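Local coordinates for protein putative beta-glucosidase (Bifidobacterium adolescentis, PDB 5WAB) that probably hydrolyses terminal beta-glucosidic linkages as a family 3 glycoside hydrolase, and may also release arabinopyranosyl units from the ginsenoside Rb2, at residues 335-340 and 392-397; 360-365 and 405-410; 432-437 and 460-465. All blocks are in the same frame, centred on the assembly; numbering follows the deposited sequence.

Interaction 1 of 3, residues 335-340 and 392-397; sequences AVIGEF and AEAVET
Ala394, on helix 388-399, meets Ile337 at the end of strand 334-337. Both outer branches of the isoleucine take part: CG2 of Ile337 lies 3.7 Å from CB of Ala394, while CD1 of Ile337 stands 3.9 Å from the same methyl and 3.2 Å from the backbone O of Ala394. With Ile337 CG1 beside the backbone N (chi1 -59°) and the chain then extended (chi2 179°), CD1 is carried out to the carbonyl, whereas CG2, a shorter branch, meets the alanine methyl. One turn further on, Thr397 brings its methyl to the strand, CG2 sitting 3.5 Å from CB of Ala335. The pairs Ala394-Ile337 and Thr397-Ala335 thus step along helix and strand in opposite senses, as fits the crossover helix between parallel strands 373-376 and 403-409, packed on strand 334-337 that lies between them. Leu433 and Val437 of helix 428-438 close over Ile337, and Ala376 of strand 373-376 touches both Ala394 and Thr397. The touching side-chain atoms are all methyl carbons, one of them against a helix carbonyl, and between these two segments the contact is van der Waals packing; the hydroxyl of Thr397 is turned to its own helix, where a weak 3.3 Å hydrogen bond from OG1 of Thr397 to O of Glu393 gives it a partner.

Interaction 2 of 3, residues 360-365 and 405-410; sequences TSFLDT and LMFLGL
Phe362 and Phe407 meet ring against ring between helix 362-368 and strand 403-409. CZ of Phe407 rests over one face of the Phe362 ring, displaced toward the rim, and comes within 3.3 Å of CD2 and 3.4 Å of CE2 of Phe362. The ring centroids of Phe362 and Phe407 are 4.7 Å apart and the planes are inclined at 45°, an oblique aromatic contact. Two residues earlier on the strand, Leu405 reaches the edge of the Phe362 ring, with its CD1 4.0 Å from CZ of Phe362. Phe362 is therefore touched over a face and at its rim by side chains from the same side of the strand. It has CG anti to the backbone N (chi1 -174°), a torsion that sends its ring from the first turn of the helix toward the sheet. That turn is fixed by Ser361 at the N-cap, whose OG accepts from N of Asp364 at 3.2 Å in a nearly straight bond (173°). Ser361 O is gripped by the N and, at 2.6 Å, the OG1 of Thr365, which approach from opposite faces of its carbonyl plane. Through Phe362, helix 362-368 packs on one face of the mixed sheet of the C-terminal family 3 domain, with Leu480 and Ile484 of helix 476-484 against Phe362 and Val445 and Val447 of strand 444-449 beside Leu405 and Phe407.

Interaction 3 of 3, residues 432-437 and 460-465; sequences ELLKAV and AGNAKG
Helix 428-438 belongs to the beta-alpha-beta crossover that joins the parallel strands 403-409 and 444-449, and one flank of it meets the loop leading into strand 465-468. Asn462 is the loop residue that does the touching. Its CB packs on the branch point of Leu434, 3.7 Å from CG, and CD1 of Leu434 lies 3.7 Å from the backbone O of Asn462. The amide extends past the leucine to the next helix residue, where ND2 of Asn462 is 4.2 Å from CG of Lys435, a loose contact. The lysine chain crosses the amide at a slant and bends at its last torsion (chi4 54°), which turns the ammonium group back toward the loop. A water bridges the two ends: it accepts from ND2 of Asn462 at 2.7 Å and, weakly, from NZ of Lys435 at 3.4 Å. ND2 of Asn462 also donates to the backbone O of Trp459, a second bond that helps to fix the rotation of the amide. The contact passes from the buried Leu434 to the solvent-exposed Lys435, where the water lies. Farther in, Leu434 continues onto Trp459, onto Ile444 and Val446 of strand 444-449, and onto Met406 of strand 403-409.

All three interactions lie in the C-terminal family 3 domain, a layered alpha/beta fold around a six-stranded mixed sheet. Interactions 1 and 2 have centres about 11 Å apart and interlock along the chain, their segments alternating; neighbouring strands 334-337 and 403-409 tie them together, with probable backbone hydrogen bonds between Ile337 O and Phe407 N and between Ala335 O and Leu405 N. Interaction 3 follows both in sequence, its centre about 12 Å from that of interaction 1 and 16 Å from that of interaction 2. Helices 388-399 and 428-438 share one sheet face, while helix 362-368 covers the other, so the contacts pack helices on both faces of one sheet and build the layered core of the domain.

Interaction 1 of 3, residues 335-340 and 392-397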
loop_
_atom_site.group_PDB
_atom_site.type_symbol
_atom_site.label_atom_id
_atom_site.label_comp_id
_atom_site.label_asym_id
_atom_site.label_seq_id
_atom_site.Cartn_x
_atom_site.Cartn_y
_atom_site.Cartn_z
ATOM N N ALA A 335 -3.212 10.115 32.597
ATOM C CA ALA A 335 -1.887 9.557 32.821
ATOM C C ALA A 335 -1.360 9.052 31.488
ATOM O O ALA A 335 -1.894 8.090 30.929
ATOM C CB ALA A 335 -1.927 8.430 33.843
ATOM N N VAL A 336 -0.322 9.696 30.976
ATOM C CA VAL A 336 0.275 9.300 29.711
ATOM C C VAL A 336 1.521 8.486 30.030
ATOM O O VAL A 336 2.427 8.965 30.724
ATOM C CB VAL A 336 0.595 10.519 28.833
ATOM C CG1 VAL A 336 1.322 10.081 27.575
ATOM C CG2 VAL A 336 -0.684 11.268 28.480
ATOM N N ILE A 337 1.554 7.243 29.548
ATOM C CA ILE A 337 2.638 6.307 29.824
ATOM C C ILE A 337 3.162 5.749 28.508
ATOM O O ILE A 337 2.383 5.409 27.613
ATOM C CB ILE A 337 2.187 5.162 30.760
ATOM C CG1 ILE A 337 1.671 5.718 32.087
ATOM C CG2 ILE A 337 3.325 4.188 31.021
ATOM C CD1 ILE A 337 1.198 4.649 33.031
ATOM N N GLY A 338 4.483 5.654 28.397
ATOM C CA GLY A 338 5.099 5.107 27.191
ATOM C C GLY A 338 5.975 6.151 26.529
ATOM O O GLY A 338 5.549 7.269 26.238
ATOM N N GLU A 339 7.232 5.766 26.283
ATOM C CA GLU A 339 8.213 6.682 25.709
ATOM C C GLU A 339 7.815 7.153 24.313
ATOM O O GLU A 339 8.312 8.184 23.850
ATOM C CB GLU A 339 9.591 6.010 25.683
ATOM C CG GLU A 339 10.741 6.899 25.234
ATOM C CD GLU A 339 10.872 8.145 26.081
ATOM O OE1 GLU A 339 10.651 8.057 27.307
ATOM O OE2 GLU A 339 11.205 9.213 25.523
ATOM N N PHE A 340 6.944 6.410 23.623
ATOM C CA PHE A 340 6.483 6.840 22.308
ATOM C C PHE A 340 5.760 8.180 22.375
ATOM O O PHE A 340 5.719 8.914 21.381
ATOM C CB PHE A 340 5.554 5.787 21.698
ATOM C CG PHE A 340 6.230 4.485 21.372
ATOM C CD1 PHE A 340 7.070 4.381 20.276
ATOM C CD2 PHE A 340 6.008 3.360 22.145
ATOM C CE1 PHE A 340 7.687 3.179 19.967
ATOM C CE2 PHE A 340 6.621 2.158 21.840
ATOM C CZ PHE A 340 7.463 2.068 20.751
ATOM N N ALA A 392 7.790 1.080 38.063
ATOM C CA ALA A 392 7.110 1.480 39.290
ATOM C C ALA A 392 6.590 2.911 39.206
ATOM O O ALA A 392 5.501 3.209 39.711
ATOM C CB ALA A 392 8.046 1.318 40.487
ATOM N N GLU A 393 7.360 3.818 38.596
ATOM C CA GLU A 393 6.879 5.185 38.421
ATOM C C GLU A 393 5.612 5.214 37.577
ATOM O O GLU A 393 4.670 5.956 37.882
ATOM C CB GLU A 393 7.955 6.061 37.776
ATOM C CG GLU A 393 7.496 7.506 37.572
ATOM C CD GLU A 393 8.288 8.252 36.513
ATOM O OE1 GLU A 393 9.189 7.648 35.886
ATOM O OE2 GLU A 393 7.995 9.449 36.298
ATOM N N ALA A 394 5.565 4.400 36.517
ATOM C CA ALA A 394 4.380 4.369 35.669
ATOM C C ALA A 394 3.185 3.801 36.416
ATOM O O ALA A 394 2.042 4.143 36.099
ATOM C CB ALA A 394 4.650 3.560 34.401
ATOM N N VAL A 395 3.424 2.927 37.395
ATOM C CA VAL A 395 2.327 2.400 38.199
ATOM C C VAL A 395 1.815 3.463 39.164
ATOM O O VAL A 395 0.606 3.564 39.406
ATOM C CB VAL A 395 2.747 1.112 38.930
ATOM C CG1 VAL A 395 1.659 0.681 39.900
ATOM C CG2 VAL A 395 3.014 0.004 37.931
ATOM N N GLU A 396 2.718 4.249 39.764
ATOM C CA GLU A 396 2.259 5.320 40.646
ATOM C C GLU A 396 1.462 6.352 39.862
ATOM O O GLU A 396 0.455 6.877 40.352
ATOM C CB GLU A 396 3.446 5.977 41.348
ATOM C CG GLU A 396 4.017 5.141 42.473
ATOM C CD GLU A 396 3.062 5.024 43.646
ATOM O OE1 GLU A 396 2.403 6.032 43.985
ATOM O OE2 GLU A 396 2.957 3.920 44.215
ATOM N N THR A 397 1.892 6.647 38.641
ATOM C CA THR A 397 1.044 7.373 37.718
ATOM C C THR A 397 -0.067 6.415 37.287
ATOM O O THR A 397 0.048 5.201 37.453
ATOM C CB THR A 397 1.870 7.877 36.531
ATOM O OG1 THR A 397 2.991 8.621 37.021
ATOM C CG2 THR A 397 1.061 8.806 35.668
#

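Interaction 2 of 3, residues 360-365 and 405-410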
loop_
_atom_site.group_PDB
_atom_site.type_symbol
_atom_site.label_atom_id
_atom_site.label_comp_id
_atom_site.label_asym_id
_atom_site.label_seq_id
_atom_site.Cartn_x
_atom_site.Cartn_y
_atom_site.Cartn_z
ATOM N N THR A 360 5.485 17.785 16.294
ATOM C CA THR A 360 5.132 17.992 17.695
ATOM C C THR A 360 4.622 16.681 18.269
ATOM O O THR A 360 3.651 16.109 17.761
ATOM C CB THR A 360 4.080 19.097 17.851
ATOM O OG1 THR A 360 4.599 20.336 17.350
ATOM C CG2 THR A 360 3.693 19.271 19.316
ATOM N N SER A 361 5.268 16.213 19.332
ATOM C CA SER A 361 4.898 14.944 19.931
ATOM C C SER A 361 3.515 15.031 20.573
ATOM O O SER A 361 2.907 16.099 20.679
ATOM C CB SER A 361 5.937 14.528 20.967
ATOM O OG SER A 361 5.908 15.401 22.083
ATOM N N PHE A 362 3.027 13.876 21.019
ATOM C CA PHE A 362 1.732 13.840 21.687
ATOM C C PHE A 362 1.782 14.600 23.004
ATOM O O PHE A 362 0.824 15.298 23.361
ATOM C CB PHE A 362 1.298 12.391 21.912
ATOM C CG PHE A 362 -0.092 12.254 22.466
ATOM C CD1 PHE A 362 -1.198 12.492 21.663
ATOM C CD2 PHE A 362 -0.294 11.887 23.789
ATOM C CE1 PHE A 362 -2.478 12.365 22.165
ATOM C CE2 PHE A 362 -1.577 11.759 24.300
ATOM C CZ PHE A 362 -2.670 11.999 23.485
ATOM N N LEU A 363 2.902 14.494 23.727
ATOM C CA LEU A 363 3.054 15.219 24.985
ATOM C C LEU A 363 3.036 16.726 24.760
ATOM O O LEU A 363 2.280 17.455 25.416
ATOM C CB LEU A 363 4.349 14.797 25.683
ATOM C CG LEU A 363 4.353 13.443 26.398
ATOM C CD1 LEU A 363 5.652 13.267 27.162
ATOM C CD2 LEU A 363 3.154 13.306 27.328
ATOM N N ASP A 364 3.874 17.215 23.844
ATOM C CA ASP A 364 3.877 18.642 23.546
ATOM C C ASP A 364 2.543 19.100 22.975
ATOM O O ASP A 364 2.182 20.275 23.117
ATOM C CB ASP A 364 5.019 18.980 22.591
ATOM C CG ASP A 364 6.377 18.800 23.229
ATOM O OD1 ASP A 364 6.445 18.789 24.475
ATOM O OD2 ASP A 364 7.374 18.671 22.489
ATOM N N THR A 365 1.788 18.199 22.343
ATOM C CA THR A 365 0.477 18.588 21.835
ATOM C C THR A 365 -0.493 18.826 22.983
ATOM O O THR A 365 -1.197 19.841 23.014
ATOM C CB THR A 365 -0.071 17.526 20.877
ATOM O OG1 THR A 365 0.798 17.396 19.745
ATOM C CG2 THR A 365 -1.453 17.921 20.384
ATOM N N LEU A 405 -3.477 6.788 29.085
ATOM C CA LEU A 405 -3.167 6.631 27.667
ATOM C C LEU A 405 -1.766 6.041 27.564
ATOM O O LEU A 405 -0.770 6.742 27.756
ATOM C CB LEU A 405 -3.269 7.973 26.950
ATOM C CG LEU A 405 -4.643 8.640 27.039
ATOM C CD1 LEU A 405 -4.648 9.995 26.342
ATOM C CD2 LEU A 405 -5.714 7.724 26.465
ATOM N N MET A 406 -1.691 4.744 27.277
ATOM C CA MET A 406 -0.421 4.036 27.201
ATOM C C MET A 406 -0.026 3.843 25.748
ATOM O O MET A 406 -0.789 3.268 24.963
ATOM C CB MET A 406 -0.499 2.682 27.894
ATOM C CG MET A 406 0.849 2.013 28.005
ATOM S SD MET A 406 0.760 0.591 29.080
ATOM C CE MET A 406 0.076 1.372 30.536
ATOM N N PHE A 407 1.172 4.302 25.399
ATOM C CA PHE A 407 1.658 4.273 24.022
ATOM C C PHE A 407 2.684 3.155 23.884
ATOM O O PHE A 407 3.785 3.236 24.441
ATOM C CB PHE A 407 2.240 5.630 23.636
ATOM C CG PHE A 407 1.198 6.697 23.451
ATOM C CD1 PHE A 407 0.548 7.248 24.546
ATOM C CD2 PHE A 407 0.869 7.150 22.189
ATOM C CE1 PHE A 407 -0.410 8.228 24.386
ATOM C CE2 PHE A 407 -0.091 8.136 22.020
ATOM C CZ PHE A 407 -0.730 8.671 23.119
ATOM N N LEU A 408 2.319 2.112 23.149
ATOM C CA LEU A 408 3.151 0.937 22.956
ATOM C C LEU A 408 3.449 0.751 21.469
ATOM O O LEU A 408 2.916 1.459 20.607
ATOM C CB LEU A 408 2.454 -0.294 23.530
ATOM C CG LEU A 408 1.914 -0.084 24.945
ATOM C CD1 LEU A 408 1.079 -1.278 25.405
ATOM C CD2 LEU A 408 3.063 0.197 25.907
ATOM N N GLY A 409 4.286 -0.229 21.166
ATOM C CA GLY A 409 4.568 -0.528 19.785
ATOM C C GLY A 409 6.011 -0.939 19.583
ATOM O O GLY A 409 6.708 -1.321 20.523
ATOM N N LEU A 410 6.442 -0.853 18.323
ATOM C CA LEU A 410 7.745 -1.345 17.908
ATOM C C LEU A 410 8.749 -0.207 17.888
ATOM O O LEU A 410 8.491 0.813 17.234
ATOM C CB LEU A 410 7.646 -1.968 16.523
ATOM C CG LEU A 410 6.620 -3.081 16.343
ATOM C CD1 LEU A 410 6.598 -3.530 14.886
ATOM C CD2 LEU A 410 6.931 -4.239 17.266
#

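Interaction 3 of 3, residues 432-437 and 460-465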
loop_
_atom_site.group_PDB
_atom_site.type_symbol
_atom_site.label_atom_id
_atom_site.label_comp_id
_atom_site.label_asym_id
_atom_site.label_seq_id
_atom_site.Cartn_x
_atom_site.Cartn_y
_atom_site.Cartn_z
ATOM N N GLU A 432 4.683 -6.485 29.934
ATOM C CA GLU A 432 4.763 -6.576 31.388
ATOM C C GLU A 432 4.310 -5.285 32.050
ATOM O O GLU A 432 3.605 -5.315 33.064
ATOM C CB GLU A 432 6.184 -6.925 31.830
ATOM C CG GLU A 432 6.571 -8.378 31.622
ATOM C CD GLU A 432 8.066 -8.598 31.733
ATOM O OE1 GLU A 432 8.707 -8.904 30.702
ATOM O OE2 GLU A 432 8.602 -8.448 32.855
ATOM N N LEU A 433 4.704 -4.138 31.491
ATOM C CA LEU A 433 4.279 -2.861 32.055
ATOM C C LEU A 433 2.770 -2.695 31.959
ATOM O O LEU A 433 2.131 -2.203 32.897
ATOM C CB LEU A 433 4.988 -1.708 31.352
ATOM C CG LEU A 433 4.474 -0.326 31.750
ATOM C CD1 LEU A 433 4.880 -0.001 33.171
ATOM C CD2 LEU A 433 4.990 0.727 30.791
ATOM N N LEU A 434 2.184 -3.094 30.830
ATOM C CA LEU A 434 0.736 -3.020 30.686
ATOM C C LEU A 434 0.032 -3.879 31.732
ATOM O O LEU A 434 -0.946 -3.437 32.348
ATOM C CB LEU A 434 0.329 -3.443 29.276
ATOM C CG LEU A 434 -1.170 -3.605 29.002
ATOM C CD1 LEU A 434 -1.941 -2.328 29.322
ATOM C CD2 LEU A 434 -1.402 -4.032 27.556
ATOM N N LYS A 435 0.527 -5.101 31.962
ATOM C CA LYS A 435 -0.070 -5.962 32.981
ATOM C C LYS A 435 0.023 -5.327 34.361
ATOM O O LYS A 435 -0.935 -5.375 35.142
ATOM C CB LYS A 435 0.611 -7.334 32.994
ATOM C CG LYS A 435 0.366 -8.197 31.761
ATOM C CD LYS A 435 1.393 -9.326 31.655
ATOM C CE LYS A 435 0.847 -10.520 30.870
ATOM N NZ LYS A 435 0.338 -10.142 29.518
ATOM N N ALA A 436 1.168 -4.715 34.673
ATOM C CA ALA A 436 1.347 -4.093 35.981
ATOM C C ALA A 436 0.453 -2.874 36.139
ATOM O O ALA A 436 -0.132 -2.661 37.206
ATOM C CB ALA A 436 2.812 -3.714 36.184
ATOM N N VAL A 437 0.338 -2.054 35.095
ATOM C CA VAL A 437 -0.538 -0.894 35.179
ATOM C C VAL A 437 -1.992 -1.335 35.321
ATOM O O VAL A 437 -2.756 -0.753 36.099
ATOM C CB VAL A 437 -0.323 0.025 33.960
ATOM C CG1 VAL A 437 -1.411 1.091 33.883
ATOM C CG2 VAL A 437 1.056 0.669 34.019
ATOM N N ALA A 460 -4.711 -7.871 24.847
ATOM C CA ALA A 460 -5.851 -6.972 24.711
ATOM C C ALA A 460 -6.750 -6.964 25.942
ATOM O O ALA A 460 -7.502 -6.003 26.140
ATOM C CB ALA A 460 -6.663 -7.348 23.472
ATOM N N GLY A 461 -6.705 -8.013 26.766
ATOM C CA GLY A 461 -7.535 -8.055 27.959
ATOM C C GLY A 461 -7.198 -6.995 28.987
ATOM O O GLY A 461 -8.010 -6.725 29.878
ATOM N N ASN A 462 -6.014 -6.399 28.897
ATOM C CA ASN A 462 -5.594 -5.360 29.826
ATOM C C ASN A 462 -5.906 -3.958 29.322
ATOM O O ASN A 462 -5.545 -2.979 29.984
ATOM C CB ASN A 462 -4.097 -5.497 30.121
ATOM C CG ASN A 462 -3.727 -6.894 30.581
ATOM O OD1 ASN A 462 -3.877 -7.233 31.756
ATOM N ND2 ASN A 462 -3.235 -7.712 29.657
ATOM N N ALA A 463 -6.574 -3.835 28.179
ATOM C CA ALA A 463 -6.886 -2.538 27.599
ATOM C C ALA A 463 -8.366 -2.483 27.262
ATOM O O ALA A 463 -8.898 -3.401 26.626
ATOM C CB ALA A 463 -6.046 -2.277 26.346
ATOM N N LYS A 464 -9.027 -1.407 27.691
ATOM C CA LYS A 464 -10.414 -1.193 27.308
ATOM C C LYS A 464 -10.511 -0.587 25.918
ATOM O O LYS A 464 -11.453 -0.885 25.179
ATOM C CB LYS A 464 -11.115 -0.298 28.333
ATOM N N GLY A 465 -9.545 0.248 25.550
ATOM C CA GLY A 465 -9.503 0.854 24.237
ATOM C C GLY A 465 -8.177 0.593 23.555
ATOM O O GLY A 465 -7.122 0.707 24.188
HETATM O O HOH W 1 -3.052 -10.273 28.997
#